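PDB 3LIC: sensor protein from Shewanella oneidensis, which probably senses an extracellular signal through a PDC-type sensor domain and passes it to a cytoplasmic histidine kinase of a two-component system. Local coordinates for residues Y111-T114 against D119-S122; N126-Y131 against P157-V162. One frame throughout, in Å; residues are numbered along the deposited sequence.

Contact 1. Residues Y111-T114 against D119-S122; sequences YDYT and DWWS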
# COMPACT_ATOMS: atom_id res chain seq x y z
N TYR A 111 -11.48 5.27 16.23
CA TYR A 111 -10.57 6.34 16.56
C TYR A 111 -11.04 7.60 15.91
O TYR A 111 -11.93 7.59 15.05
CB TYR A 111 -9.11 6.01 16.20
CG TYR A 111 -8.86 5.55 14.76
CD1 TYR A 111 -8.98 6.44 13.67
CD2 TYR A 111 -8.49 4.23 14.49
CE1 TYR A 111 -8.73 6.02 12.34
CE2 TYR A 111 -8.20 3.83 13.17
CZ TYR A 111 -8.34 4.72 12.10
OH TYR A 111 -8.05 4.28 10.80
N ASP A 112 -10.51 8.71 16.39
CA ASP A 112 -10.90 10.00 15.84
C ASP A 112 -10.07 10.20 14.59
O ASP A 112 -8.90 10.66 14.66
CB ASP A 112 -10.62 11.09 16.85
CG ASP A 112 -10.93 12.45 16.32
OD1 ASP A 112 -11.40 12.59 15.17
OD2 ASP A 112 -10.72 13.41 17.05
N TYR A 113 -10.65 9.84 13.45
CA TYR A 113 -9.91 9.80 12.19
C TYR A 113 -9.46 11.21 11.79
O TYR A 113 -8.59 11.36 10.94
CB TYR A 113 -10.71 9.06 11.09
CG TYR A 113 -12.13 9.54 10.95
CD1 TYR A 113 -12.42 10.63 10.12
CD2 TYR A 113 -13.18 8.92 11.63
CE1 TYR A 113 -13.66 11.09 9.99
CE2 TYR A 113 -14.45 9.40 11.51
CZ TYR A 113 -14.68 10.48 10.70
OH TYR A 113 -15.96 10.98 10.50
N THR A 114 -10.06 12.24 12.41
CA THR A 114 -9.76 13.63 12.06
C THR A 114 -8.70 14.31 12.93
O THR A 114 -8.44 15.46 12.71
CB THR A 114 -11.03 14.51 12.21
OG1 THR A 114 -11.34 14.70 13.62
CG2 THR A 114 -12.23 13.88 11.49
N ASP A 119 -3.13 9.97 8.19
CA ASP A 119 -2.85 10.38 6.80
C ASP A 119 -4.04 10.23 5.91
O ASP A 119 -4.43 11.16 5.17
CB ASP A 119 -1.76 9.47 6.19
CG ASP A 119 -0.41 10.16 6.10
OD1 ASP A 119 -0.32 11.23 6.77
OD2 ASP A 119 0.48 9.62 5.35
N TRP A 120 -4.63 9.03 5.97
CA TRP A 120 -5.71 8.70 5.05
C TRP A 120 -6.91 9.64 5.07
O TRP A 120 -7.68 9.68 4.11
CB TRP A 120 -6.17 7.25 5.23
CG TRP A 120 -6.92 6.93 6.49
CD1 TRP A 120 -6.43 6.25 7.62
CD2 TRP A 120 -8.32 7.12 6.71
NE1 TRP A 120 -7.44 6.06 8.52
CE2 TRP A 120 -8.61 6.60 8.02
CE3 TRP A 120 -9.37 7.69 5.93
CZ2 TRP A 120 -9.90 6.57 8.55
CZ3 TRP A 120 -10.69 7.71 6.49
CH2 TRP A 120 -10.95 7.14 7.79
N TRP A 121 -7.11 10.31 6.20
CA TRP A 121 -8.14 11.34 6.34
C TRP A 121 -7.51 12.73 6.04
O TRP A 121 -7.91 13.40 5.13
CB TRP A 121 -8.77 11.34 7.74
CG TRP A 121 -9.65 12.56 7.86
CD1 TRP A 121 -9.30 13.78 8.39
CD2 TRP A 121 -10.99 12.72 7.34
NE1 TRP A 121 -10.36 14.65 8.27
CE2 TRP A 121 -11.38 14.05 7.61
CE3 TRP A 121 -11.87 11.87 6.65
CZ2 TRP A 121 -12.64 14.56 7.26
CZ3 TRP A 121 -13.15 12.39 6.28
CH2 TRP A 121 -13.52 13.73 6.61
N SER A 122 -6.49 13.11 6.80
CA SER A 122 -5.97 14.47 6.78
C SER A 122 -5.51 14.88 5.38
O SER A 122 -5.88 15.96 4.88
CB SER A 122 -4.80 14.59 7.73
OG SER A 122 -5.16 14.34 9.06
O HOH W 1 -6.09 12.39 11.08
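Y113 meets both tryptophans of the short helix 119-122, W120 near its root and W121 along the CD1-CE1 edge of the tyrosine ring. Its CB lies 3.6 Å from CZ2 of W120. With chi1 at 49°, CG stands between the backbone N and the carbonyl carbon, which sends the ring past the benzene end of W120. Those two rings run nearly parallel but are slid so far apart that they barely overlap. Further out, CD1 comes within 3.7 Å of CE3 of W121 and CE1 follows along the same edge, a T-shaped stack with the tyrosine edge turned to the indole face and planes at 64°. The hydroxyl at the tip is hydrogen-bonded to F79 O and F90 N, so tyrosine supplies both a flat apolar flank and a polar end that binds two backbone groups.

In the PDC fold of this extracellular domain, the loop after helix 106-109 thus closes on helix 119-122, whose indoles also rest on A78 of strand 74-79 and V162 of strand 161-168. The same W121 face takes CG2 of T114 in a CH-pi contact, 4.1 Å from the centroid of the five-membered ring. D112 shapes the loop here, since its OD1 accepts from T114 N, an Asx turn, and from T114 OG1. W120 NE1 donates to Y111 OH at 3.0 Å, nearly in the indole plane, and D138 is a second partner of that hydroxyl. One water bridges Y113 O and S122 OG, accepting from the serine.

Contact 2. Residues N126-Y131 against P157-V162; sequences NQVGGY and PDYFGV
Two segments of the PDC sensor domain meet here at its surface: 126-131, a loop which leads from helix 119-122 into the edge strand 131-137 of the six-stranded antiparallel sheet, and 157-162, whose residues up to Y159 lie in a surface loop before the segment runs on into strand 161-168 of the same sheet. V128 and N126 of the first face Y159 of the second, and the touching is done by side chains, with 152 Å² buried in all. The tyrosine ring presents its edge. The isopropyl group of V128 reaches the outer part of the ring, its axis crossing that of the tyrosine at about a right angle. The modelled approach of V128 CG2 to the ring is too close for two carbons, so its exact placing is doubtful.

Y159 suits this margin because a long flat side chain can span the gap between segments whose nearest CA atoms, those of N126 and Y159, are 6.9 Å apart. Its chi1 of -56° sets CG beside the backbone N and anti to the carbonyl carbon, and the ring then extends toward 126-131. Meanwhile its carbonyl oxygen accepts from K80 NZ, which ties 157-162 back to the end of strand 74-79. In 126-131, G130 has phi 102° and psi 153°, where a CB would run into the carbonyl oxygen of G129; glycine therefore lets the chain turn into strand 131-137. Nearer the root of the tyrosine ring, the CB of N126 lies close to the ring plane, 4.3 Å from CD1 of Y159.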
# COMPACT_ATOMS: atom_id res chain seq x y z
N ASN A 126 -9.29 17.02 0.82
CA ASN A 126 -9.44 17.71 -0.48
C ASN A 126 -8.34 17.59 -1.57
O ASN A 126 -8.06 18.56 -2.24
CB ASN A 126 -10.08 19.12 -0.36
CG ASN A 126 -9.19 20.14 0.28
OD1 ASN A 126 -8.55 19.89 1.31
ND2 ASN A 126 -9.14 21.31 -0.32
N GLN A 127 -7.78 16.41 -1.77
CA GLN A 127 -6.93 16.22 -2.96
C GLN A 127 -7.79 16.11 -4.22
O GLN A 127 -7.42 16.62 -5.32
CB GLN A 127 -6.04 15.00 -2.85
CG GLN A 127 -4.66 15.28 -3.42
CD GLN A 127 -3.49 15.17 -2.40
OE1 GLN A 127 -3.67 15.32 -1.17
NE2 GLN A 127 -2.29 14.86 -2.92
N VAL A 128 -8.89 15.39 -4.04
CA VAL A 128 -9.98 15.32 -4.97
C VAL A 128 -9.61 14.23 -5.91
O VAL A 128 -10.43 13.36 -6.26
CB VAL A 128 -10.17 16.62 -5.79
CG1 VAL A 128 -11.20 16.40 -6.94
CG2 VAL A 128 -10.47 17.88 -4.86
N GLY A 129 -8.37 14.27 -6.32
CA GLY A 129 -7.86 13.29 -7.20
C GLY A 129 -7.71 11.94 -6.50
O GLY A 129 -7.75 10.90 -7.19
N GLY A 130 -7.60 11.91 -5.17
CA GLY A 130 -7.17 10.67 -4.53
C GLY A 130 -5.72 10.65 -4.10
O GLY A 130 -4.86 11.32 -4.66
N TYR A 131 -5.42 9.85 -3.08
CA TYR A 131 -4.19 9.96 -2.35
C TYR A 131 -3.81 8.58 -1.73
O TYR A 131 -4.66 7.99 -1.05
CB TYR A 131 -4.51 10.98 -1.22
CG TYR A 131 -3.44 10.96 -0.20
CD1 TYR A 131 -2.20 11.57 -0.50
CD2 TYR A 131 -3.59 10.31 1.01
CE1 TYR A 131 -1.11 11.59 0.36
CE2 TYR A 131 -2.45 10.30 1.93
CZ TYR A 131 -1.21 10.96 1.55
OH TYR A 131 -0.08 11.06 2.31
N PRO A 157 -16.84 24.25 -3.14
CA PRO A 157 -15.42 24.09 -2.85
C PRO A 157 -15.09 23.09 -1.73
O PRO A 157 -13.92 22.77 -1.54
CB PRO A 157 -14.99 25.52 -2.46
CG PRO A 157 -15.85 26.37 -3.40
CD PRO A 157 -17.21 25.67 -3.18
N ASP A 158 -16.10 22.58 -1.01
CA ASP A 158 -15.81 21.61 0.08
C ASP A 158 -16.60 20.30 -0.11
O ASP A 158 -17.85 20.28 -0.14
CB ASP A 158 -16.04 22.19 1.51
CG ASP A 158 -15.36 23.58 1.73
OD1 ASP A 158 -14.81 24.19 0.78
OD2 ASP A 158 -15.39 24.07 2.90
N TYR A 159 -15.83 19.22 -0.28
CA TYR A 159 -16.34 17.84 -0.23
C TYR A 159 -16.80 17.46 1.22
O TYR A 159 -16.36 18.08 2.20
CB TYR A 159 -15.26 16.87 -0.81
CG TYR A 159 -14.82 17.23 -2.23
CD1 TYR A 159 -13.55 17.74 -2.48
CD2 TYR A 159 -15.70 17.09 -3.32
CE1 TYR A 159 -13.15 18.09 -3.78
CE2 TYR A 159 -15.33 17.43 -4.62
CZ TYR A 159 -14.05 17.94 -4.85
OH TYR A 159 -13.66 18.30 -6.13
N PHE A 160 -17.66 16.45 1.36
CA PHE A 160 -18.11 16.07 2.70
C PHE A 160 -17.54 14.76 3.29
O PHE A 160 -17.90 14.39 4.39
CB PHE A 160 -19.64 16.27 2.90
CG PHE A 160 -20.53 15.58 1.89
CD1 PHE A 160 -21.43 14.59 2.31
CD2 PHE A 160 -20.52 15.94 0.55
CE1 PHE A 160 -22.26 13.92 1.40
CE2 PHE A 160 -21.36 15.29 -0.38
CZ PHE A 160 -22.25 14.27 0.05
N GLY A 161 -16.62 14.10 2.59
CA GLY A 161 -15.88 12.97 3.12
C GLY A 161 -14.89 12.28 2.20
O GLY A 161 -14.61 12.75 1.11
N VAL A 162 -14.40 11.11 2.60
CA VAL A 162 -13.64 10.24 1.68
C VAL A 162 -14.15 8.78 1.73
O VAL A 162 -14.70 8.33 2.75
CB VAL A 162 -12.19 10.25 2.11
CG1 VAL A 162 -11.62 11.73 2.18
CG2 VAL A 162 -12.03 9.60 3.51

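Contact 1 is buried and aromatic, whereas contact 2 sits at the surface with a single tyrosine edge against the CB of an asparagine and a valine; their buried areas are 274 and 152 Å². Contact 1 adds directed polar bonds and a bridging water to its ring packing, and contact 2 relies on side-chain packing alone between its segments. Both belong to one PDC domain and follow in series along the chain, their centres about 13 Å apart. Strand 161-168 joins them: V162 CG2 packs 3.8 Å from W120 CZ3 and also against W121, so the strand that begins in contact 2 helps to line the aromatic cluster of contact 1.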